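PDB 4N01: periplasmic binding protein from Veillonella parvula, which probably binds a solute, perhaps a metal chelate, in the periplasm and hands it to a membrane transporter. Local coordinates for residues A58-A66 and L175-P183; K113-M121 and R138-Q148. One frame throughout, in Å; residues are numbered along the deposited sequence.

Contact 1 of 2, residues A58-A66 and L175-P183; sequences AVKSAPTHA and LGEIFGVKP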
loop_
_atom_site.group_PDB
_atom_site.type_symbol
_atom_site.label_atom_id
_atom_site.label_comp_id
_atom_site.label_asym_id
_atom_site.label_seq_id
_atom_site.Cartn_x
_atom_site.Cartn_y
_atom_site.Cartn_z
ATOM N N ALA A 58 -14.426 19.213 7.020
ATOM C CA ALA A 58 -14.314 19.267 8.478
ATOM C C ALA A 58 -15.291 18.307 9.134
ATOM O O ALA A 58 -16.387 18.104 8.623
ATOM C CB ALA A 58 -14.566 20.678 8.981
ATOM N N VAL A 59 -14.892 17.720 10.264
ATOM C CA VAL A 59 -15.820 16.966 11.106
ATOM C C VAL A 59 -15.645 17.344 12.570
ATOM O O VAL A 59 -14.541 17.665 13.008
ATOM C CB VAL A 59 -15.663 15.432 10.944
ATOM C CG1 VAL A 59 -15.929 15.021 9.504
ATOM C CG2 VAL A 59 -14.267 14.980 11.383
ATOM N N LYS A 60 -16.742 17.320 13.317
ATOM C CA LYS A 60 -16.713 17.607 14.747
ATOM C C LYS A 60 -17.040 16.350 15.548
ATOM O O LYS A 60 -17.036 16.368 16.779
ATOM C CB LYS A 60 -17.729 18.705 15.088
ATOM C CG LYS A 60 -17.435 20.026 14.421
ATOM C CD LYS A 60 -18.711 20.672 13.899
ATOM C CE LYS A 60 -19.553 21.242 15.010
ATOM N NZ LYS A 60 -20.833 21.817 14.496
ATOM N N SER A 61 -17.345 15.269 14.839
ATOM C CA SER A 61 -17.697 14.001 15.462
ATOM C C SER A 61 -17.427 12.904 14.450
ATOM O O SER A 61 -17.421 13.164 13.241
ATOM C CB SER A 61 -19.179 13.996 15.851
ATOM O OG SER A 61 -19.488 12.858 16.650
ATOM N N ALA A 62 -17.203 11.682 14.928
ATOM C CA ALA A 62 -16.804 10.601 14.036
ATOM C C ALA A 62 -17.896 10.294 13.015
ATOM O O ALA A 62 -19.076 10.245 13.365
ATOM C CB ALA A 62 -16.466 9.353 14.837
ATOM N N PRO A 63 -17.505 10.088 11.747
ATOM C CA PRO A 63 -18.456 9.616 10.729
ATOM C C PRO A 63 -19.087 8.304 11.183
ATOM O O PRO A 63 -18.429 7.528 11.878
ATOM C CB PRO A 63 -17.561 9.361 9.514
ATOM C CG PRO A 63 -16.416 10.333 9.690
ATOM C CD PRO A 63 -16.169 10.355 11.183
ATOM N N THR A 64 -20.344 8.057 10.820
ATOM C CA THR A 64 -21.032 6.866 11.296
ATOM C C THR A 64 -21.396 5.930 10.155
ATOM O O THR A 64 -21.799 4.788 10.389
ATOM C CB THR A 64 -22.314 7.235 12.036
ATOM O OG1 THR A 64 -23.234 7.830 11.113
ATOM C CG2 THR A 64 -22.008 8.207 13.155
ATOM N N HIS A 65 -21.283 6.432 8.928
ATOM C CA HIS A 65 -21.573 5.648 7.729
ATOM C C HIS A 65 -20.439 5.760 6.707
ATOM O O HIS A 65 -20.642 6.236 5.583
ATOM C CB HIS A 65 -22.885 6.102 7.097
ATOM C CG HIS A 65 -24.098 5.695 7.870
ATOM N ND1 HIS A 65 -24.375 6.176 9.141
ATOM C CD2 HIS A 65 -25.104 4.842 7.574
ATOM C CE1 HIS A 65 -25.495 5.643 9.577
ATOM N NE2 HIS A 65 -25.963 4.823 8.646
ATOM N N ALA A 66 -19.249 5.312 7.095
ATOM C CA ALA A 66 -18.064 5.479 6.261
ATOM C C ALA A 66 -17.970 4.373 5.213
ATOM O O ALA A 66 -18.302 3.217 5.495
ATOM C CB ALA A 66 -16.824 5.474 7.124
ATOM N N LEU A 175 -6.443 9.719 10.403
ATOM C CA LEU A 175 -7.651 8.892 10.316
ATOM C C LEU A 175 -8.215 8.679 11.711
ATOM O O LEU A 175 -9.430 8.809 11.935
ATOM C CB LEU A 175 -7.337 7.545 9.649
ATOM C CG LEU A 175 -8.482 6.543 9.463
ATOM C CD1 LEU A 175 -9.631 7.135 8.662
ATOM C CD2 LEU A 175 -7.954 5.294 8.769
ATOM N N GLY A 176 -7.322 8.379 12.652
ATOM C CA GLY A 176 -7.690 8.263 14.053
ATOM C C GLY A 176 -8.364 9.520 14.576
ATOM O O GLY A 176 -9.400 9.436 15.235
ATOM N N GLU A 177 -7.788 10.689 14.290
ATOM C CA GLU A 177 -8.384 11.944 14.743
ATOM C C GLU A 177 -9.786 12.140 14.153
ATOM O O GLU A 177 -10.711 12.541 14.858
ATOM C CB GLU A 177 -7.474 13.125 14.393
ATOM C CG GLU A 177 -6.165 13.127 15.182
ATOM C CD GLU A 177 -5.162 14.162 14.692
ATOM O OE1 GLU A 177 -5.196 14.527 13.491
ATOM O OE2 GLU A 177 -4.320 14.603 15.508
ATOM N N ILE A 178 -9.940 11.858 12.861
ATOM C CA ILE A 178 -11.245 12.006 12.205
ATOM C C ILE A 178 -12.308 11.161 12.905
ATOM O O ILE A 178 -13.469 11.581 13.057
ATOM C CB ILE A 178 -11.173 11.608 10.697
ATOM C CG1 ILE A 178 -10.301 12.599 9.914
ATOM C CG2 ILE A 178 -12.570 11.570 10.079
ATOM C CD1 ILE A 178 -9.961 12.127 8.484
ATOM N N PHE A 179 -11.909 9.982 13.373
ATOM C CA PHE A 179 -12.872 9.055 13.955
ATOM C C PHE A 179 -12.896 9.056 15.476
ATOM O O PHE A 179 -13.504 8.182 16.089
ATOM C CB PHE A 179 -12.657 7.643 13.386
ATOM C CG PHE A 179 -13.258 7.468 12.019
ATOM C CD1 PHE A 179 -14.559 6.984 11.883
ATOM C CD2 PHE A 179 -12.558 7.846 10.879
ATOM C CE1 PHE A 179 -15.134 6.849 10.627
ATOM C CE2 PHE A 179 -13.124 7.721 9.622
ATOM C CZ PHE A 179 -14.419 7.219 9.497
ATOM N N GLY A 180 -12.259 10.054 16.083
ATOM C CA GLY A 180 -12.270 10.184 17.531
ATOM C C GLY A 180 -11.547 9.064 18.262
ATOM O O GLY A 180 -11.854 8.783 19.424
ATOM N N VAL A 181 -10.586 8.426 17.595
ATOM C CA VAL A 181 -9.789 7.375 18.224
ATOM C C VAL A 181 -8.285 7.621 18.073
ATOM O O VAL A 181 -7.510 6.698 17.798
ATOM C CB VAL A 181 -10.163 5.966 17.687
ATOM C CG1 VAL A 181 -11.602 5.625 18.055
ATOM C CG2 VAL A 181 -9.971 5.890 16.171
ATOM N N LYS A 182 -7.870 8.872 18.248
ATOM C CA LYS A 182 -6.445 9.213 18.140
ATOM C C LYS A 182 -5.511 8.349 19.016
ATOM O O LYS A 182 -4.453 7.921 18.534
ATOM C CB LYS A 182 -6.205 10.713 18.380
ATOM C CG LYS A 182 -4.781 11.170 18.061
ATOM C CD LYS A 182 -4.560 12.650 18.383
ATOM C CE LYS A 182 -3.091 13.028 18.214
ATOM N NZ LYS A 182 -2.761 14.286 18.955
ATOM N N PRO A 183 -5.896 8.067 20.283
ATOM C CA PRO A 183 -4.987 7.238 21.094
ATOM C C PRO A 183 -4.761 5.839 20.525
ATOM O O PRO A 183 -3.650 5.305 20.611
ATOM C CB PRO A 183 -5.700 7.146 22.448
ATOM C CG PRO A 183 -6.533 8.379 22.518
ATOM C CD PRO A 183 -6.989 8.635 21.103
#
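The ring of F179 lies across P63 and reaches A66. A chi1 of -80° sets the ring opposite the carbonyl carbon of F179 and swings it toward P63. The backbone O of F179 touches A62 CB at 3.4 Å. Beyond CB, the side chain first meets P63 at CG, which is 4.2 Å from P63 CD. CD1 comes closer to the same atom. CE1 meets P63 CB at 3.7 Å and the carbonyl O of P63 at 3.6 Å. The tip, CZ, touches P63 CG and also A66 CB, which approaches the ring edge near its plane at 3.8 Å. P63 CD stands over one face, 3.8 Å from the ring centroid and 16° off its normal, a CH-pi contact. Next to the ring, I178 CG2 meets V59 CG2 and P63 CD, both at 4.0 Å. F127 packs edge-to-face with F179, and M77 of helix 71-79 also touches its ring. Helix 165-178 ends here in a Schellman motif. G180 takes a positive phi of 66°, V181 N bonds to G176 O and G180 N to E177 O. The contact joins this helix end to the loop between strands 53-59 and 66-68. No hydrogen bond crosses it, and P63 O is buried without a partner. Cohesion therefore rests on apolar fit and the CH-pi contact.

Contact 2 of 2, residues K113-M121 and R138-Q148; sequences KWPSYEVFM and RAIPADKMISQ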
loop_
_atom_site.group_PDB
_atom_site.type_symbol
_atom_site.label_atom_id
_atom_site.label_comp_id
_atom_site.label_asym_id
_atom_site.label_seq_id
_atom_site.Cartn_x
_atom_site.Cartn_y
_atom_site.Cartn_z
ATOM N N LYS A 113 -15.655 -4.859 -7.102
ATOM C CA LYS A 113 -14.848 -3.744 -7.610
ATOM C C LYS A 113 -15.364 -2.442 -7.007
ATOM O O LYS A 113 -15.538 -2.356 -5.789
ATOM C CB LYS A 113 -14.879 -3.700 -9.141
ATOM C CG LYS A 113 -14.076 -4.809 -9.803
ATOM C CD LYS A 113 -14.074 -4.667 -11.319
ATOM C CE LYS A 113 -13.286 -5.789 -11.982
ATOM N NZ LYS A 113 -13.513 -5.841 -13.454
ATOM N N TRP A 114 -15.610 -1.429 -7.833
ATOM C CA TRP A 114 -16.242 -0.211 -7.321
ATOM C C TRP A 114 -17.744 -0.242 -7.547
ATOM O O TRP A 114 -18.207 -0.659 -8.607
ATOM C CB TRP A 114 -15.649 1.045 -7.961
ATOM C CG TRP A 114 -14.251 1.339 -7.519
ATOM C CD1 TRP A 114 -13.798 1.441 -6.231
ATOM C CD2 TRP A 114 -13.129 1.606 -8.363
ATOM N NE1 TRP A 114 -12.454 1.742 -6.227
ATOM C CE2 TRP A 114 -12.021 1.847 -7.524
ATOM C CE3 TRP A 114 -12.951 1.657 -9.752
ATOM C CZ2 TRP A 114 -10.753 2.138 -8.028
ATOM C CZ3 TRP A 114 -11.694 1.943 -10.253
ATOM C CH2 TRP A 114 -10.608 2.179 -9.391
ATOM N N PRO A 115 -18.513 0.210 -6.548
ATOM C CA PRO A 115 -19.972 0.207 -6.691
ATOM C C PRO A 115 -20.454 1.356 -7.582
ATOM O O PRO A 115 -19.756 2.364 -7.715
ATOM C CB PRO A 115 -20.458 0.428 -5.252
ATOM C CG PRO A 115 -19.358 1.231 -4.614
ATOM C CD PRO A 115 -18.070 0.776 -5.261
ATOM N N SER A 116 -21.630 1.199 -8.182
ATOM C CA SER A 116 -22.264 2.288 -8.917
ATOM C C SER A 116 -22.625 3.388 -7.931
ATOM O O SER A 116 -22.683 3.147 -6.723
ATOM C CB SER A 116 -23.531 1.800 -9.613
ATOM O OG SER A 116 -24.553 1.535 -8.666
ATOM N N TYR A 117 -22.868 4.593 -8.439
ATOM C CA TYR A 117 -23.269 5.715 -7.589
ATOM C C TYR A 117 -24.518 5.350 -6.783
ATOM O O TYR A 117 -24.622 5.682 -5.604
ATOM C CB TYR A 117 -23.498 6.973 -8.441
ATOM C CG TYR A 117 -24.190 8.123 -7.734
ATOM C CD1 TYR A 117 -23.471 9.026 -6.955
ATOM C CD2 TYR A 117 -25.561 8.323 -7.870
ATOM C CE1 TYR A 117 -24.103 10.087 -6.317
ATOM C CE2 TYR A 117 -26.201 9.379 -7.236
ATOM C CZ TYR A 117 -25.464 10.256 -6.465
ATOM O OH TYR A 117 -26.092 11.301 -5.836
ATOM N N GLU A 118 -25.445 4.639 -7.419
ATOM C CA GLU A 118 -26.700 4.236 -6.777
ATOM C C GLU A 118 -26.498 3.293 -5.591
ATOM O O GLU A 118 -27.110 3.472 -4.538
ATOM C CB GLU A 118 -27.642 3.586 -7.795
ATOM C CG GLU A 118 -28.330 4.563 -8.740
ATOM C CD GLU A 118 -27.420 5.087 -9.844
ATOM O OE1 GLU A 118 -27.842 6.032 -10.546
ATOM O OE2 GLU A 118 -26.294 4.560 -10.018
ATOM N N VAL A 119 -25.649 2.285 -5.771
ATOM C CA VAL A 119 -25.311 1.353 -4.697
ATOM C C VAL A 119 -24.555 2.071 -3.578
ATOM O O VAL A 119 -24.794 1.832 -2.389
ATOM C CB VAL A 119 -24.462 0.183 -5.232
ATOM C CG1 VAL A 119 -23.914 -0.657 -4.089
ATOM C CG2 VAL A 119 -25.294 -0.674 -6.173
ATOM N N PHE A 120 -23.646 2.955 -3.968
ATOM C CA PHE A 120 -22.906 3.761 -3.010
ATOM C C PHE A 120 -23.881 4.576 -2.158
ATOM O O PHE A 120 -23.842 4.510 -0.931
ATOM C CB PHE A 120 -21.920 4.664 -3.752
ATOM C CG PHE A 120 -21.155 5.609 -2.865
ATOM C CD1 PHE A 120 -20.047 5.175 -2.153
ATOM C CD2 PHE A 120 -21.526 6.945 -2.769
ATOM C CE1 PHE A 120 -19.337 6.049 -1.345
ATOM C CE2 PHE A 120 -20.811 7.826 -1.967
ATOM C CZ PHE A 120 -19.724 7.376 -1.253
HETATM N N MSE A 121 -24.777 5.313 -2.809
HETATM C CA MSE A 121 -25.718 6.175 -2.088
HETATM C C MSE A 121 -26.722 5.389 -1.249
HETATM O O MSE A 121 -27.295 5.925 -0.299
HETATM C CB MSE A 121 -26.474 7.107 -3.050
HETATM C CG MSE A 121 -25.642 8.253 -3.616
HETATM SE SE MSE A 121 -24.643 9.255 -2.270
HETATM C CE MSE A 121 -26.138 9.833 -1.145
ATOM N N ARG A 138 -13.668 6.863 -13.648
ATOM C CA ARG A 138 -13.634 5.410 -13.771
ATOM C C ARG A 138 -14.485 4.747 -12.692
ATOM O O ARG A 138 -14.810 3.560 -12.784
ATOM C CB ARG A 138 -12.197 4.903 -13.645
ATOM C CG ARG A 138 -11.285 5.284 -14.794
ATOM C CD ARG A 138 -9.921 4.643 -14.609
ATOM N NE ARG A 138 -10.037 3.217 -14.309
ATOM C CZ ARG A 138 -9.311 2.582 -13.393
ATOM N NH1 ARG A 138 -8.407 3.249 -12.685
ATOM N NH2 ARG A 138 -9.487 1.282 -13.184
ATOM N N ALA A 139 -14.827 5.517 -11.663
ATOM C CA ALA A 139 -15.600 5.003 -10.538
ATOM C C ALA A 139 -16.743 5.962 -10.206
ATOM O O ALA A 139 -17.706 6.078 -10.965
ATOM C CB ALA A 139 -14.694 4.778 -9.327
ATOM N N ILE A 140 -16.643 6.654 -9.078
ATOM C CA ILE A 140 -17.633 7.672 -8.742
ATOM C C ILE A 140 -16.950 9.016 -8.543
ATOM O O ILE A 140 -16.242 9.207 -7.550
ATOM C CB ILE A 140 -18.398 7.311 -7.462
ATOM C CG1 ILE A 140 -18.958 5.894 -7.571
ATOM C CG2 ILE A 140 -19.520 8.314 -7.204
ATOM C CD1 ILE A 140 -19.759 5.484 -6.369
ATOM N N PRO A 141 -17.157 9.949 -9.491
ATOM C CA PRO A 141 -16.516 11.267 -9.440
ATOM C C PRO A 141 -16.776 11.967 -8.110
ATOM O O PRO A 141 -17.909 11.973 -7.612
ATOM C CB PRO A 141 -17.191 12.032 -10.583
ATOM C CG PRO A 141 -17.590 10.959 -11.556
ATOM C CD PRO A 141 -18.014 9.803 -10.684
ATOM N N ALA A 142 -15.716 12.531 -7.544
ATOM C CA ALA A 142 -15.767 13.165 -6.236
ATOM C C ALA A 142 -16.838 14.240 -6.148
ATOM O O ALA A 142 -17.513 14.353 -5.130
ATOM C CB ALA A 142 -14.404 13.743 -5.887
ATOM N N ASP A 143 -16.991 15.026 -7.209
ATOM C CA ASP A 143 -17.952 16.127 -7.207
ATOM C C ASP A 143 -19.387 15.650 -6.956
ATOM O O ASP A 143 -20.192 16.376 -6.369
ATOM C CB ASP A 143 -17.871 16.923 -8.518
ATOM C CG ASP A 143 -18.446 16.163 -9.701
ATOM O OD1 ASP A 143 -19.647 16.338 -10.001
ATOM O OD2 ASP A 143 -17.700 15.386 -10.332
ATOM N N LYS A 144 -19.703 14.431 -7.389
ATOM C CA LYS A 144 -21.032 13.870 -7.162
ATOM C C LYS A 144 -21.236 13.552 -5.685
ATOM O O LYS A 144 -22.285 13.843 -5.125
ATOM C CB LYS A 144 -21.244 12.612 -8.006
ATOM C CG LYS A 144 -21.485 12.879 -9.482
ATOM C CD LYS A 144 -21.691 11.567 -10.229
ATOM C CE LYS A 144 -21.723 11.768 -11.741
ATOM N NZ LYS A 144 -21.476 10.490 -12.481
HETATM N N MSE A 145 -20.224 12.954 -5.063
HETATM C CA MSE A 145 -20.261 12.674 -3.632
HETATM C C MSE A 145 -20.341 13.962 -2.824
HETATM O O MSE A 145 -21.120 14.079 -1.875
HETATM C CB MSE A 145 -19.002 11.923 -3.211
HETATM C CG MSE A 145 -18.845 10.563 -3.832
HETATM SE SE MSE A 145 -17.391 9.678 -2.922
HETATM C CE MSE A 145 -17.364 8.025 -3.973
ATOM N N ILE A 146 -19.511 14.926 -3.197
ATOM C CA ILE A 146 -19.495 16.216 -2.517
ATOM C C ILE A 146 -20.850 16.924 -2.621
ATOM O O ILE A 146 -21.293 17.549 -1.660
ATOM C CB ILE A 146 -18.308 17.076 -3.019
ATOM C CG1 ILE A 146 -16.998 16.367 -2.660
ATOM C CG2 ILE A 146 -18.342 18.464 -2.424
ATOM C CD1 ILE A 146 -15.745 16.996 -3.280
ATOM N N SER A 147 -21.525 16.788 -3.763
ATOM C CA SER A 147 -22.898 17.291 -3.911
ATOM C C SER A 147 -23.833 16.756 -2.839
ATOM O O SER A 147 -24.766 17.442 -2.413
ATOM C CB SER A 147 -23.472 16.908 -5.277
ATOM O OG SER A 147 -23.089 17.841 -6.266
ATOM N N GLN A 148 -23.581 15.523 -2.409
ATOM C CA GLN A 148 -24.446 14.848 -1.452
ATOM C C GLN A 148 -23.877 14.922 -0.042
ATOM O O GLN A 148 -24.234 14.111 0.814
ATOM C CB GLN A 148 -24.623 13.385 -1.868
ATOM C CG GLN A 148 -25.161 13.218 -3.279
ATOM C CD GLN A 148 -26.590 13.701 -3.413
ATOM O OE1 GLN A 148 -27.473 13.262 -2.675
ATOM N NE2 GLN A 148 -26.825 14.613 -4.351
#
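The W114 indole meets A139 and R138 by different parts. A139 CB sits 3.4 Å above the indole plane, displaced toward the rim. R138 comes to the ring edge, with NH2 3.7 Å from W114 CZ3. The two planes are 69° apart, and the indole edge points at a guanidinium face. R138 also forms a salt bridge with D133, and its NH2 bonds to a glycerol, probably from the crystallisation liquor. W114 NE1 makes a weak hydrogen bond to M69 O. With W114 replaced by an alanine, A139 CB is likely to lose its cover, M69 O its weak donor and R138 the ring edge against its guanidinium face, leaving D133 as the main restraint on the arginine. The F120 ring carries selenomethionine M145 CE over one face, 3.9 Å from the centroid and 22° off the normal. The SE of M145 lies oblique to the F120 ring, a Met-aromatic contact. The Y117 ring has M121 CG over one face, while I140 CG2 and Q148 CG come to its edge. Y117 OH is 3.3 Å from Q148 CG. The extended chain of I140 (chi2 -178°) sends CD1 to P115 O at 3.4 Å and to F120 CB at 3.5 Å. S116 caps helix 117-121 through its OG, which accepts from V119 N. F120 and M145 both rest on A128 of strand 127-129. Helices 117-121 and 142-147 thus pack together on one face of the parallel sheet, as neighbouring crossover helices do in an alpha/beta fold.

How the contacts relate
The two contacts belong to the same lobe, the one built on the parallel sheet of strands 66-68, 86-90, 109-111, 127-129 and 151-153. Their centres are 21 Å apart and their nearest atoms about 7 Å, so they do not touch. Residues 113-148, which hold contact 2, fall within the chain between the two segments of contact 1. Both reach strands 127-129 and 151-153 but through successive residues: F127, N151 and W153 for contact 1, A128 and I152 for contact 2. This is consistent with opposite faces of the sheet. Helix 182-203 starts at contact 1, probably as the long connector between lobes seen in relatives.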